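Local coordinates for Lmo0181 protein (Listeria monocytogenes serovar 1/2a, PDB 5F7V), which binds the cyclic alpha-glucan cycloalternan as a substrate-binding lipoprotein, probably delivering it to an ABC transporter, at residues 358-361 and 362-365; 378-381 and 382-386; 342-345 and 346-349; 149-152 and 153-157. All coordinates share one frame; numbering follows the deposited sequence.

Contact 1: 358-361 and 362-365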
ATOM      1  N   VAL A 358      -2.966   9.642 -11.405  1.00  7.60           N
ATOM      2  CA  VAL A 358      -2.778   9.744 -12.856  1.00  8.11           C
ATOM      3  C   VAL A 358      -3.220   8.438 -13.479  1.00  8.39           C
ATOM      4  O   VAL A 358      -2.980   7.355 -12.936  1.00  8.16           O
ATOM      5  CB  VAL A 358      -1.325  10.090 -13.210  1.00  8.10           C
ATOM      6  CG1 VAL A 358      -0.954  11.460 -12.654  1.00  8.41           C
ATOM      7  CG2 VAL A 358      -0.329   9.061 -12.717  1.00  7.82           C
ATOM      8  N   LYS A 359      -3.846   8.499 -14.644  1.00  8.93           N
ATOM      9  CA  LYS A 359      -4.339   7.293 -15.307  1.00  9.82           C
ATOM     10  C   LYS A 359      -3.249   6.306 -15.721  1.00  9.45           C
ATOM     11  O   LYS A 359      -3.567   5.130 -15.830  1.00  9.59           O
ATOM     12  CB  LYS A 359      -5.221   7.641 -16.502  1.00 11.13           C
ATOM     13  CG  LYS A 359      -4.484   8.193 -17.700  1.00 11.86           C
ATOM     14  CD  LYS A 359      -5.407   8.247 -18.909  1.00 13.72           C
ATOM     15  CE  LYS A 359      -4.618   8.761 -20.100  1.00 14.74           C
ATOM     16  NZ  LYS A 359      -5.553   9.075 -21.201  1.00 16.65           N
ATOM     17  N   ASP A 360      -2.009   6.756 -15.898  1.00  9.12           N
ATOM     18  CA  ASP A 360      -0.938   5.902 -16.397  1.00  9.69           C
ATOM     19  C   ASP A 360      -0.025   5.447 -15.268  1.00  8.50           C
ATOM     20  O   ASP A 360       1.067   5.018 -15.568  1.00  8.31           O
ATOM     21  CB  ASP A 360      -0.121   6.646 -17.453  1.00 10.99           C
ATOM     22  CG  ASP A 360      -0.916   6.996 -18.683  1.00 12.86           C
ATOM     23  OD1 ASP A 360      -1.564   6.069 -19.225  1.00 14.35           O
ATOM     24  OD2 ASP A 360      -0.887   8.198 -19.074  1.00 15.15           O
ATOM     25  N   TRP A 361      -0.463   5.475 -14.016  1.00  7.67           N
ATOM     26  CA  TRP A 361       0.442   5.184 -12.914  1.00  6.83           C
ATOM     27  C   TRP A 361       1.113   3.829 -13.010  1.00  6.70           C
ATOM     28  O   TRP A 361       2.335   3.739 -12.857  1.00  6.12           O
ATOM     29  CB  TRP A 361      -0.301   5.253 -11.585  1.00  6.56           C
ATOM     30  CG  TRP A 361       0.600   5.039 -10.398  1.00  6.12           C
ATOM     31  CD1 TRP A 361       0.625   3.979  -9.556  1.00  6.01           C
ATOM     32  CD2 TRP A 361       1.610   5.931  -9.948  1.00  5.80           C
ATOM     33  NE1 TRP A 361       1.579   4.175  -8.600  1.00  5.78           N
ATOM     34  CE2 TRP A 361       2.203   5.378  -8.793  1.00  5.56           C
ATOM     35  CE3 TRP A 361       2.090   7.159 -10.397  1.00  5.81           C
ATOM     36  CZ2 TRP A 361       3.220   6.005  -8.093  1.00  5.42           C
ATOM     37  CZ3 TRP A 361       3.126   7.772  -9.719  1.00  5.60           C
ATOM     38  CH2 TRP A 361       3.674   7.204  -8.545  1.00  5.42           C
ATOM     39  N   ASN A 362       0.355   2.763 -13.243  1.00  7.28           N
ATOM     40  CA  ASN A 362       0.972   1.446 -13.272  1.00  7.70           C
ATOM     41  C   ASN A 362       1.955   1.292 -14.437  1.00  7.95           C
ATOM     42  O   ASN A 362       3.020   0.679 -14.258  1.00  7.45           O
ATOM     43  CB  ASN A 362      -0.093   0.347 -13.196  1.00  8.22           C
ATOM     44  CG  ASN A 362      -0.768   0.234 -11.815  1.00  8.42           C
ATOM     45  OD1 ASN A 362      -0.254   0.659 -10.765  1.00  9.07           O
ATOM     46  ND2 ASN A 362      -1.974  -0.351 -11.812  1.00  8.95           N
ATOM     47  N   LYS A 363       1.648   1.895 -15.574  1.00  8.56           N
ATOM     48  CA  LYS A 363       2.511   1.845 -16.740  1.00  9.17           C
ATOM     49  C   LYS A 363       3.817   2.606 -16.492  1.00  8.04           C
ATOM     50  O   LYS A 363       4.923   2.098 -16.756  1.00  7.94           O
ATOM     51  CB  LYS A 363       1.744   2.438 -17.917  1.00 11.37           C
ATOM     52  CG  LYS A 363       2.549   2.316 -19.169  1.00 13.45           C
ATOM     53  CD  LYS A 363       2.145   3.276 -20.257  1.00 15.84           C
ATOM     54  CE  LYS A 363       0.681   3.253 -20.575  1.00 17.31           C
ATOM     55  NZ  LYS A 363       0.623   3.237 -22.063  1.00 18.58           N
ATOM     56  N   ILE A 364       3.721   3.826 -15.969  0.70  7.36           N
ATOM     57  CA  ILE A 364       4.931   4.587 -15.676  0.70  6.97           C
ATOM     58  C   ILE A 364       5.712   3.904 -14.551  0.70  6.49           C
ATOM     59  O   ILE A 364       6.939   3.917 -14.582  0.70  6.12           O
ATOM     60  CB  ILE A 364       4.738   6.102 -15.456  0.70  7.14           C
ATOM     61  CG1 ILE A 364       4.011   6.457 -14.156  0.70  7.19           C
ATOM     62  CG2 ILE A 364       4.079   6.707 -16.679  0.70  7.56           C
ATOM     63  CD1 ILE A 364       3.928   7.945 -13.878  0.70  7.20           C
ATOM     64  N   SER A 365       5.016   3.284 -13.601  1.00  6.29           N
ATOM     65  CA  SER A 365       5.701   2.560 -12.541  1.00  6.00           C
ATOM     66  C   SER A 365       6.490   1.377 -13.057  1.00  6.12           C
ATOM     67  O   SER A 365       7.629   1.169 -12.646  1.00  5.65           O
ATOM     68  CB  SER A 365       4.668   2.123 -11.488  1.00  5.87           C
ATOM     69  OG  SER A 365       4.137   3.271 -10.810  1.00  5.62           O
TER
HETATM   70  O   HOH W   1      -1.331   2.492 -16.093  1.00 13.16           O
HETATM   71  O   HOH W   2      -1.181   5.568 -21.978  0.50 19.98           O
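Two donors of one residue grip Trp-361 O: Ser-365 N reaches it at 2.8 Å and Ser-365 OG, also at 2.8 Å from Trp-361 O, comes from the opposite face of the carbonyl plane. This is the first turn of helix 361-376, entered through a type I beta turn from Val-358 to Trp-361, with Asp-360 at the N-cap position. With its OG beside the backbone N (chi1 -68°), the serine hydroxyl turns back along the helix and stands well above the carbonyl plane, while the amide lies closer to it. The same OG sits 3.4 Å above the plane of the Trp-361 indole, offset toward its rim, but the ring NE1 is bonded to Asn-180 instead. Next to this pair, Ile-364 N donates to Asp-360 O at 2.9 Å in an almost straight bond. Asn-362 OD1 comes obliquely to 3.6 Å from Trp-361 CD1, its amide plane turned 51° from the ring, and the amide ND2 is hydrogen-bonded to Thr-78 OG1 of helix 76-85. The Trp-361 side chain is about 8 Å from a bound glucose, near the glycan but not touching it. The Asp-360 carboxylate makes no capping bond; it runs alongside Lys-363 with the charged atoms short of a salt bridge, and a water joins them. That water donates to Asp-360 OD1 at 2.8 Å, and its oxygen accepts from Lys-363 NZ at 2.9 Å.

Contact 2: 378-381 and 382-386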
ATOM      1  N   GLY A 378      23.750  -2.983 -10.909  1.00  6.72           N
ATOM      2  CA  GLY A 378      25.019  -2.525 -11.439  1.00  6.94           C
ATOM      3  C   GLY A 378      25.043  -2.308 -12.924  1.00  6.99           C
ATOM      4  O   GLY A 378      26.106  -2.431 -13.531  1.00  7.28           O
ATOM      5  N   ASP A 379      23.889  -2.030 -13.535  1.00  6.81           N
ATOM      6  CA  ASP A 379      23.779  -1.748 -14.962  1.00  7.31           C
ATOM      7  C   ASP A 379      23.508  -0.299 -15.219  1.00  6.72           C
ATOM      8  O   ASP A 379      23.542   0.117 -16.377  1.00  7.16           O
ATOM      9  CB  ASP A 379      22.654  -2.573 -15.604  1.00  8.06           C
ATOM     10  CG  ASP A 379      22.910  -4.055 -15.515  1.00  9.24           C
ATOM     11  OD1 ASP A 379      23.894  -4.513 -16.062  1.00 10.66           O
ATOM     12  OD2 ASP A 379      22.127  -4.777 -14.830  1.00 11.08           O
ATOM     13  N   SER A 380      23.245   0.501 -14.201  1.00  5.94           N
ATOM     14  CA  SER A 380      22.918   1.895 -14.406  1.00  5.54           C
ATOM     15  C   SER A 380      23.282   2.683 -13.151  1.00  5.15           C
ATOM     16  O   SER A 380      23.898   2.132 -12.224  1.00  5.25           O
ATOM     17  CB  SER A 380      21.439   1.991 -14.753  1.00  5.42           C
ATOM     18  OG  SER A 380      21.072   3.308 -15.109  1.00  5.34           O
ATOM     19  N   THR A 381      22.885   3.949 -13.121  1.00  4.80           N
ATOM     20  CA  THR A 381      23.143   4.845 -12.004  1.00  4.70           C
ATOM     21  C   THR A 381      21.885   5.620 -11.636  1.00  4.42           C
ATOM     22  O   THR A 381      20.985   5.724 -12.462  1.00  4.26           O
ATOM     23  CB  THR A 381      24.251   5.855 -12.259  1.00  4.89           C
ATOM     24  OG1 THR A 381      23.727   6.792 -13.211  1.00  4.76           O
ATOM     25  CG2 THR A 381      25.517   5.243 -12.755  1.00  5.20           C
ATOM     26  N   PRO A 382      21.812   6.162 -10.395  1.00  4.34           N
ATOM     27  CA  PRO A 382      20.610   6.910 -10.024  1.00  4.25           C
ATOM     28  C   PRO A 382      20.291   8.041 -10.973  1.00  4.37           C
ATOM     29  O   PRO A 382      19.117   8.174 -11.359  1.00  4.04           O
ATOM     30  CB  PRO A 382      20.914   7.360  -8.579  1.00  4.27           C
ATOM     31  CG  PRO A 382      21.833   6.313  -8.040  1.00  4.38           C
ATOM     32  CD  PRO A 382      22.697   5.968  -9.228  1.00  4.50           C
ATOM     33  N   GLU A 383      21.298   8.811 -11.407  1.00  4.81           N
ATOM     34  CA  GLU A 383      20.993   9.931 -12.293  1.00  5.55           C
ATOM     35  C   GLU A 383      20.441   9.411 -13.620  1.00  4.93           C
ATOM     36  O   GLU A 383      19.526   9.985 -14.167  1.00  4.77           O
ATOM     37  CB  GLU A 383      22.218  10.818 -12.527  1.00  6.89           C
ATOM     38  CG  GLU A 383      22.052  11.844 -13.628  1.00  8.60           C
ATOM     39  CD  GLU A 383      20.872  12.754 -13.545  1.00 10.57           C
ATOM     40  OE1 GLU A 383      20.330  13.157 -14.602  1.00 12.99           O
ATOM     41  OE2 GLU A 383      20.522  13.058 -12.383  1.00 13.27           O
ATOM     42  N   LYS A 384      21.013   8.346 -14.179  1.00  4.48           N
ATOM     43  CA  LYS A 384      20.512   7.861 -15.468  1.00  4.34           C
ATOM     44  C   LYS A 384      19.104   7.307 -15.315  1.00  4.10           C
ATOM     45  O   LYS A 384      18.235   7.530 -16.171  1.00  4.15           O
ATOM     46  CB  LYS A 384      21.429   6.799 -16.062  1.00  4.47           C
ATOM     47  CG  LYS A 384      22.728   7.406 -16.588  1.00  4.70           C
ATOM     48  CD  LYS A 384      23.580   6.357 -17.301  1.00  4.90           C
ATOM     49  CE  LYS A 384      24.078   5.274 -16.365  1.00  4.85           C
ATOM     50  NZ  LYS A 384      25.095   4.438 -17.045  1.00  5.12           N
ATOM     51  N   ALA A 385      18.828   6.604 -14.237  1.00  3.95           N
ATOM     52  CA  ALA A 385      17.513   6.075 -14.008  1.00  3.83           C
ATOM     53  C   ALA A 385      16.454   7.171 -13.942  1.00  3.77           C
ATOM     54  O   ALA A 385      15.372   7.001 -14.494  1.00  3.78           O
ATOM     55  CB  ALA A 385      17.475   5.248 -12.729  1.00  3.72           C
ATOM     56  N   LEU A 386      16.775   8.257 -13.251  1.00  3.76           N
ATOM     57  CA  LEU A 386      15.836   9.365 -13.113  1.00  3.75           C
ATOM     58  C   LEU A 386      15.692  10.145 -14.402  1.00  3.95           C
ATOM     59  O   LEU A 386      14.569  10.599 -14.693  1.00  3.95           O
ATOM     60  CB  LEU A 386      16.224  10.219 -11.917  1.00  3.75           C
ATOM     61  CG  LEU A 386      16.030   9.500 -10.593  1.00  3.63           C
ATOM     62  CD1 LEU A 386      16.661  10.308  -9.496  1.00  3.71           C
ATOM     63  CD2 LEU A 386      14.567   9.212 -10.270  1.00  3.54           C
TER
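At Thr-381 the backbone passes from an extended conformation (phi -134°, psi 159°) into the first turn of helix 382-397, and Thr-381 O takes the amide of Ala-385 in a nearly straight bond, 2.9 Å from Ala-385 N. The threonine side chain caps the same turn. Its hydroxyl sits between the backbone N and the carbonyl carbon (chi1 71°), which aims OG1 into the helix, where it accepts from Lys-384 N at 3.3 Å. This makes Thr-381 the N-cap residue, followed directly by a proline, whose lack of an N-H costs nothing in the first turn of a helix. The fit between the two is tight, with Thr-381 CB only 3.4 Å from Pro-382 CD. The aliphatic chain of Lys-384 then folds over the cap: bent at its third torsion, it brings CE to 3.5 Å from Thr-381 OG1 and to 3.9 Å from the methyl CG2 of Thr-381. Ser-380 OG also meets this chain, 3.6 Å from Lys-384 CB. Upstream, Gly-378 has positive phi and closes helix 361-376 with a Schellman motif, so a few residues separate the end of one helix from the cap of the next. Pro-382 and Ala-385 both rest on Val-375 of the preceding helix.

Contact 3: 342-345 and 346-349; sequences REAV and FESL
Phe-346, Val-345 and Glu-343 carry most of this contact. Held with CG beside its backbone N (chi1 -60°), the Phe-346 side chain leans back along the helix, and its CD2 comes to 3.7 Å from Arg-342 O and 4.3 Å from Val-345 CB. The bent chain of Glu-343 brings its carboxylate to the same place: OE1 is 4.0 Å from Phe-346 CB, with the carboxylate and ring planes 74° apart. Beyond the segments, Phe-346 and Val-345 both pack on Tyr-333 and Leu-321, so one side of this turn is seated on helix 327-335 and strand 321-322. Along the outer side the extended Glu-347 lies over the preceding turn, its CG 3.3 Å from Glu-343 O, which also accepts Glu-347 N at 2.8 Å. The two carboxylates stay apart: Glu-343 OE1 and Glu-347 OE2 are 5.4 Å from each other. On the buried side Ala-344 O receives two donors from Ser-348, approaching from opposite faces of its plane: OG at 2.8 Å and the backbone N at 3.0 Å. A serine hydroxyl returning to the carbonyl four residues earlier, doubling the backbone bond, is a familiar helical motif, here spanning Ala-344 to Ser-348 at the short helix 343-347.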
ATOM      1  N   ARG A 342       1.789   0.275  18.397  1.00  6.89           N
ATOM      2  CA  ARG A 342       0.683   0.510  17.489  1.00  6.83           C
ATOM      3  C   ARG A 342       0.470   2.012  17.234  1.00  7.13           C
ATOM      4  O   ARG A 342       0.062   2.389  16.124  1.00  6.84           O
ATOM      5  CB  ARG A 342      -0.599  -0.131  18.053  1.00  6.99           C
ATOM      6  CG  ARG A 342      -0.597  -1.647  18.234  1.00  6.96           C
ATOM      7  CD  ARG A 342      -0.526  -2.326  16.904  1.00  6.66           C
ATOM      8  NE  ARG A 342      -0.520  -3.794  16.957  1.00  6.72           N
ATOM      9  CZ  ARG A 342      -1.461  -4.593  16.474  1.00  6.83           C
ATOM     10  NH1 ARG A 342      -2.548  -4.082  15.925  1.00  7.00           N
ATOM     11  NH2 ARG A 342      -1.260  -5.906  16.479  1.00  7.02           N
ATOM     12  N   GLU A 343       0.804   2.857  18.216  1.00  7.87           N
ATOM     13  CA  GLU A 343       0.646   4.302  18.007  1.00  8.63           C
ATOM     14  C   GLU A 343       1.482   4.814  16.851  1.00  7.60           C
ATOM     15  O   GLU A 343       1.076   5.810  16.254  1.00  7.41           O
ATOM     16  CB  GLU A 343       0.866   5.129  19.275  1.00 10.58           C
ATOM     17  CG  GLU A 343      -0.232   5.050  20.298  1.00 12.79           C
ATOM     18  CD  GLU A 343      -1.555   5.762  20.003  1.00 14.61           C
ATOM     19  OE1 GLU A 343      -1.800   6.291  18.883  1.00 17.30           O
ATOM     20  OE2 GLU A 343      -2.372   5.773  20.967  1.00 18.18           O
ATOM     21  N   ALA A 344       2.587   4.162  16.495  1.00  6.80           N
ATOM     22  CA  ALA A 344       3.359   4.616  15.338  1.00  6.28           C
ATOM     23  C   ALA A 344       2.526   4.631  14.069  1.00  5.88           C
ATOM     24  O   ALA A 344       2.760   5.462  13.190  1.00  5.76           O
ATOM     25  CB  ALA A 344       4.586   3.744  15.101  1.00  6.01           C
ATOM     26  N   VAL A 345       1.555   3.729  13.931  1.00  5.71           N
ATOM     27  CA  VAL A 345       0.714   3.681  12.742  1.00  5.59           C
ATOM     28  C   VAL A 345      -0.080   4.982  12.629  1.00  5.98           C
ATOM     29  O   VAL A 345      -0.187   5.559  11.548  1.00  5.99           O
ATOM     30  CB  VAL A 345      -0.217   2.444  12.825  1.00  5.55           C
ATOM     31  CG1 VAL A 345      -1.196   2.441  11.661  1.00  5.65           C
ATOM     32  CG2 VAL A 345       0.546   1.119  12.889  1.00  5.33           C
ATOM     33  N   PHE A 346      -0.656   5.417  13.744  1.00  6.48           N
ATOM     34  CA  PHE A 346      -1.460   6.639  13.734  1.00  7.17           C
ATOM     35  C   PHE A 346      -0.588   7.881  13.739  1.00  7.42           C
ATOM     36  O   PHE A 346      -0.934   8.856  13.071  1.00  7.91           O
ATOM     37  CB  PHE A 346      -2.459   6.592  14.904  1.00  7.80           C
ATOM     38  CG  PHE A 346      -3.355   5.414  14.787  1.00  7.80           C
ATOM     39  CD1 PHE A 346      -4.436   5.441  13.940  1.00  8.19           C
ATOM     40  CD2 PHE A 346      -3.044   4.255  15.470  1.00  7.61           C
ATOM     41  CE1 PHE A 346      -5.227   4.296  13.808  1.00  8.18           C
ATOM     42  CE2 PHE A 346      -3.811   3.111  15.332  1.00  7.62           C
ATOM     43  CZ  PHE A 346      -4.910   3.154  14.513  1.00  7.85           C
ATOM     44  N   GLU A 347       0.534   7.860  14.454  1.00  7.36           N
ATOM     45  CA  GLU A 347       1.445   9.026  14.423  1.00  7.72           C
ATOM     46  C   GLU A 347       1.898   9.301  12.992  1.00  7.10           C
ATOM     47  O   GLU A 347       2.040  10.467  12.596  1.00  7.42           O
ATOM     48  CB  GLU A 347       2.671   8.740  15.276  1.00  8.03           C
ATOM     49  CG  GLU A 347       2.383   8.750  16.759  1.00  9.11           C
ATOM     50  CD  GLU A 347       3.445   8.034  17.585  1.00  9.64           C
ATOM     51  OE1 GLU A 347       4.414   7.478  17.022  1.00  9.97           O
ATOM     52  OE2 GLU A 347       3.276   8.072  18.825  1.00 11.83           O
ATOM     53  N   SER A 348       2.090   8.250  12.191  1.00  6.31           N
ATOM     54  CA  SER A 348       2.568   8.401  10.818  1.00  6.03           C
ATOM     55  C   SER A 348       1.601   9.197   9.954  1.00  6.41           C
ATOM     56  O   SER A 348       2.055   9.833   9.007  1.00  6.41           O
ATOM     57  CB  SER A 348       2.831   7.027  10.212  1.00  5.55           C
ATOM     58  OG  SER A 348       3.883   6.305  10.823  1.00  5.31           O
ATOM     59  N   LEU A 349       0.307   9.218  10.266  1.00  6.81           N
ATOM     60  CA  LEU A 349      -0.669   9.907   9.431  1.00  7.33           C
ATOM     61  C   LEU A 349      -0.453  11.397   9.359  1.00  7.89           C
ATOM     62  O   LEU A 349      -0.835  12.009   8.373  1.00  8.26           O
ATOM     63  CB  LEU A 349      -2.067   9.586   9.909  1.00  7.76           C
ATOM     64  CG  LEU A 349      -2.483   8.116   9.835  1.00  7.34           C
ATOM     65  CD1 LEU A 349      -3.780   7.904  10.575  1.00  7.82           C
ATOM     66  CD2 LEU A 349      -2.597   7.670   8.387  1.00  7.22           C
TER

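Contact 4: 149-152 and 153-157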
ATOM      1  N   ALA A 149      11.310   7.891  16.371  1.00  9.36           N
ATOM      2  CA  ALA A 149      10.499   8.700  15.500  1.00 10.10           C
ATOM      3  C   ALA A 149      11.242   9.974  15.093  1.00 10.35           C
ATOM      4  O   ALA A 149      10.778  10.671  14.184  1.00 11.56           O
ATOM      5  CB  ALA A 149       9.184   9.065  16.202  1.00 11.80           C
ATOM      6  N   ASP A 150      12.375  10.274  15.702  1.00 10.16           N
ATOM      7  CA  ASP A 150      13.125  11.434  15.214  1.00 10.32           C
ATOM      8  C   ASP A 150      14.446  11.096  14.592  1.00  8.41           C
ATOM      9  O   ASP A 150      15.220  11.999  14.285  1.00  8.60           O
ATOM     10  CB  ASP A 150      13.183  12.487  16.279  1.00 12.51           C
ATOM     11  CG  ASP A 150      11.819  13.185  16.395  1.00 14.51           C
ATOM     12  OD1 ASP A 150      11.209  13.899  15.513  1.00 15.79           O
ATOM     13  OD2 ASP A 150      11.304  12.972  17.483  1.00 16.79           O
ATOM     14  N   TRP A 151      14.645   9.813  14.296  1.00  6.92           N
ATOM     15  CA  TRP A 151      15.724   9.483  13.390  1.00  5.76           C
ATOM     16  C   TRP A 151      15.563  10.206  12.053  1.00  5.22           C
ATOM     17  O   TRP A 151      14.453  10.409  11.580  1.00  5.51           O
ATOM     18  CB  TRP A 151      15.657   7.993  13.139  1.00  5.24           C
ATOM     19  CG  TRP A 151      16.413   7.100  14.094  1.00  5.32           C
ATOM     20  CD1 TRP A 151      16.990   7.408  15.281  1.00  5.95           C
ATOM     21  CD2 TRP A 151      16.715   5.721  13.831  1.00  5.12           C
ATOM     22  NE1 TRP A 151      17.648   6.297  15.776  1.00  5.99           N
ATOM     23  CE2 TRP A 151      17.482   5.260  14.907  1.00  5.44           C
ATOM     24  CE3 TRP A 151      16.416   4.845  12.772  1.00  4.87           C
ATOM     25  CZ2 TRP A 151      17.968   3.929  14.941  1.00  5.46           C
ATOM     26  CZ3 TRP A 151      16.892   3.500  12.833  1.00  4.91           C
ATOM     27  CH2 TRP A 151      17.645   3.118  13.902  1.00  5.21           C
ATOM     28  N   THR A 152      16.709  10.503  11.449  1.00  4.54           N
ATOM     29  CA  THR A 152      16.769  10.834  10.038  1.00  4.25           C
ATOM     30  C   THR A 152      17.462   9.693   9.310  1.00  3.80           C
ATOM     31  O   THR A 152      17.943   8.729   9.919  1.00  3.68           O
ATOM     32  CB  THR A 152      17.439  12.197   9.765  1.00  4.54           C
ATOM     33  OG1 THR A 152      18.824  12.151  10.151  1.00  4.59           O
ATOM     34  CG2 THR A 152      16.703  13.323  10.453  1.00  5.28           C
ATOM     35  N   TRP A 153      17.535   9.792   7.980  1.00  3.75           N
ATOM     36  CA  TRP A 153      18.196   8.723   7.201  1.00  3.68           C
ATOM     37  C   TRP A 153      19.542   8.341   7.765  1.00  3.69           C
ATOM     38  O   TRP A 153      19.866   7.140   7.836  1.00  3.75           O
ATOM     39  CB  TRP A 153      18.439   9.144   5.760  1.00  3.93           C
ATOM     40  CG  TRP A 153      17.206   9.337   4.931  1.00  4.24           C
ATOM     41  CD1 TRP A 153      15.905   8.941   5.169  1.00  4.44           C
ATOM     42  CD2 TRP A 153      17.213   9.948   3.644  1.00  4.66           C
ATOM     43  NE1 TRP A 153      15.116   9.314   4.099  1.00  5.05           N
ATOM     44  CE2 TRP A 153      15.882   9.942   3.155  1.00  5.16           C
ATOM     45  CE3 TRP A 153      18.216  10.551   2.881  1.00  4.84           C
ATOM     46  CZ2 TRP A 153      15.554  10.491   1.904  1.00  5.84           C
ATOM     47  CZ3 TRP A 153      17.867  11.131   1.661  1.00  5.40           C
ATOM     48  CH2 TRP A 153      16.573  11.068   1.199  1.00  5.88           C
ATOM     49  N   LYS A 154      20.348   9.292   8.218  1.00  3.87           N
ATOM     50  CA  LYS A 154      21.684   8.957   8.654  1.00  4.23           C
ATOM     51  C   LYS A 154      21.674   8.055   9.887  1.00  4.36           C
ATOM     52  O   LYS A 154      22.555   7.212  10.033  1.00  4.62           O
ATOM     53  CB  LYS A 154      22.505  10.199   8.956  1.00  4.73           C
ATOM     54  CG  LYS A 154      22.024  11.023  10.134  1.00  4.93           C
ATOM     55  CD  LYS A 154      22.764  12.343  10.268  1.00  5.68           C
ATOM     56  CE  LYS A 154      22.446  13.363   9.204  1.00  5.57           C
ATOM     57  NZ  LYS A 154      21.046  13.890   9.257  1.00  5.32           N
ATOM     58  N   ASP A 155      20.683   8.181  10.761  1.00  4.51           N
ATOM     59  CA  ASP A 155      20.590   7.282  11.928  1.00  4.93           C
ATOM     60  C   ASP A 155      20.238   5.877  11.499  1.00  4.77           C
ATOM     61  O   ASP A 155      20.796   4.891  12.014  1.00  5.20           O
ATOM     62  CB  ASP A 155      19.541   7.775  12.909  1.00  5.27           C
ATOM     63  CG  ASP A 155      19.828   9.164  13.382  1.00  6.15           C
ATOM     64  OD1 ASP A 155      20.823   9.320  14.109  1.00  8.07           O
ATOM     65  OD2 ASP A 155      19.083  10.106  13.064  1.00  6.19           O
ATOM     66  N   GLU A 156      19.332   5.715  10.558  0.50  4.50           N
ATOM     67  CA  GLU A 156      19.040   4.374  10.106  0.50  4.62           C
ATOM     68  C   GLU A 156      20.175   3.784   9.284  0.50  4.94           C
ATOM     69  O   GLU A 156      20.406   2.564   9.333  0.50  5.16           O
ATOM     70  CB  GLU A 156      17.753   4.364   9.306  0.50  4.73           C
ATOM     71  CG  GLU A 156      17.579   3.045   8.625  0.50  5.25           C
ATOM     72  CD  GLU A 156      16.205   2.932   8.017  0.50  5.70           C
ATOM     73  OE1 GLU A 156      15.286   3.811   8.176  0.50  5.89           O
ATOM     74  OE2 GLU A 156      16.125   1.903   7.313  0.50  6.49           O
ATOM     75  N   GLU A 157      20.905   4.598   8.529  1.00  5.11           N
ATOM     76  CA  GLU A 157      22.032   4.053   7.795  1.00  5.93           C
ATOM     77  C   GLU A 157      23.119   3.593   8.748  1.00  5.94           C
ATOM     78  O   GLU A 157      23.715   2.538   8.518  1.00  6.20           O
ATOM     79  CB  GLU A 157      22.595   5.104   6.840  1.00  6.92           C
ATOM     80  CG  GLU A 157      21.683   5.448   5.645  1.00  7.89           C
ATOM     81  CD  GLU A 157      22.085   6.668   4.828  1.00  9.62           C
ATOM     82  OE1 GLU A 157      23.223   7.129   5.016  1.00 11.82           O
ATOM     83  OE2 GLU A 157      21.363   7.162   3.905  1.00 11.54           O
TER
HETATM   84  O   HOH W   3      19.797  12.635  12.536  1.00  7.23           O
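This is a helix N-cap contact, placed where the loop after helix 136-142 runs into helix 153-163: Trp-151 and the N-cap residue Thr-152 fold against the first turn, chiefly against Asp-155. Thr-152 N donates to Asp-155 OD2 at 2.9 Å in a nearly straight bond, using the anti lone pair of the carboxylate oxygen. A bond from the N-cap amide to the side chain three residues on is one half of a capping box. The reciprocal bond, from Asp-155 N to the threonine hydroxyl, is not made; a water also joins the two side chains, lying 2.6 Å from Thr-152 OG1 and donating to Asp-155 OD2. Lys-154 also serves the threonine hydroxyl: its chain curls back, bent at its last two torsions, until NZ donates to Thr-152 OG1 at 3.0 Å. Backbone bonds from Asp-155 N and Glu-156 N to Thr-152 O are both weak.

The Trp-151 indole lies against the start of the helix, with Asp-155 CB and Glu-156 N over one of its faces. The CB of Asp-155 makes a CH-pi contact, 3.4 Å from the centroid of the Trp-151 five-membered ring and 11° off its normal. Asp-155 CG lies beside its own backbone N (chi1 -58°), which turns the carboxylate toward the Thr-152 amide, its plane 26° from that of the ring. Around this cap, Trp-151 touches Met-247 of strand 245-251, whereas Trp-153 stacks on His-214 of helix 206-220 and hydrogen-bonds through NE1 to Gln-188.

In the fold
Following the chain from the N terminus, contact 4 comes first, then contact 3, contact 1 and contact 2, in series; none nests within or crosses another. Contact 4 ends the loop between helices 136-142 and 153-163 and faces strand 245-251 and helix 206-220. Contact 3 forms the short helix 343-347 ahead of strand 352-353 and joins it to helix 327-335 and strand 321-322. Contacts 1 and 2 start the two successive C-terminal helices, 361-376 and 382-397, contact 2 packing back on the first of them. Contacts 3 and 4 share one side of the chain's centre, about 17 Å between centres; contacts 1 and 3 lie on opposite sides. Contact 1 approaches the bound glycan more closely than contacts 3 and 4.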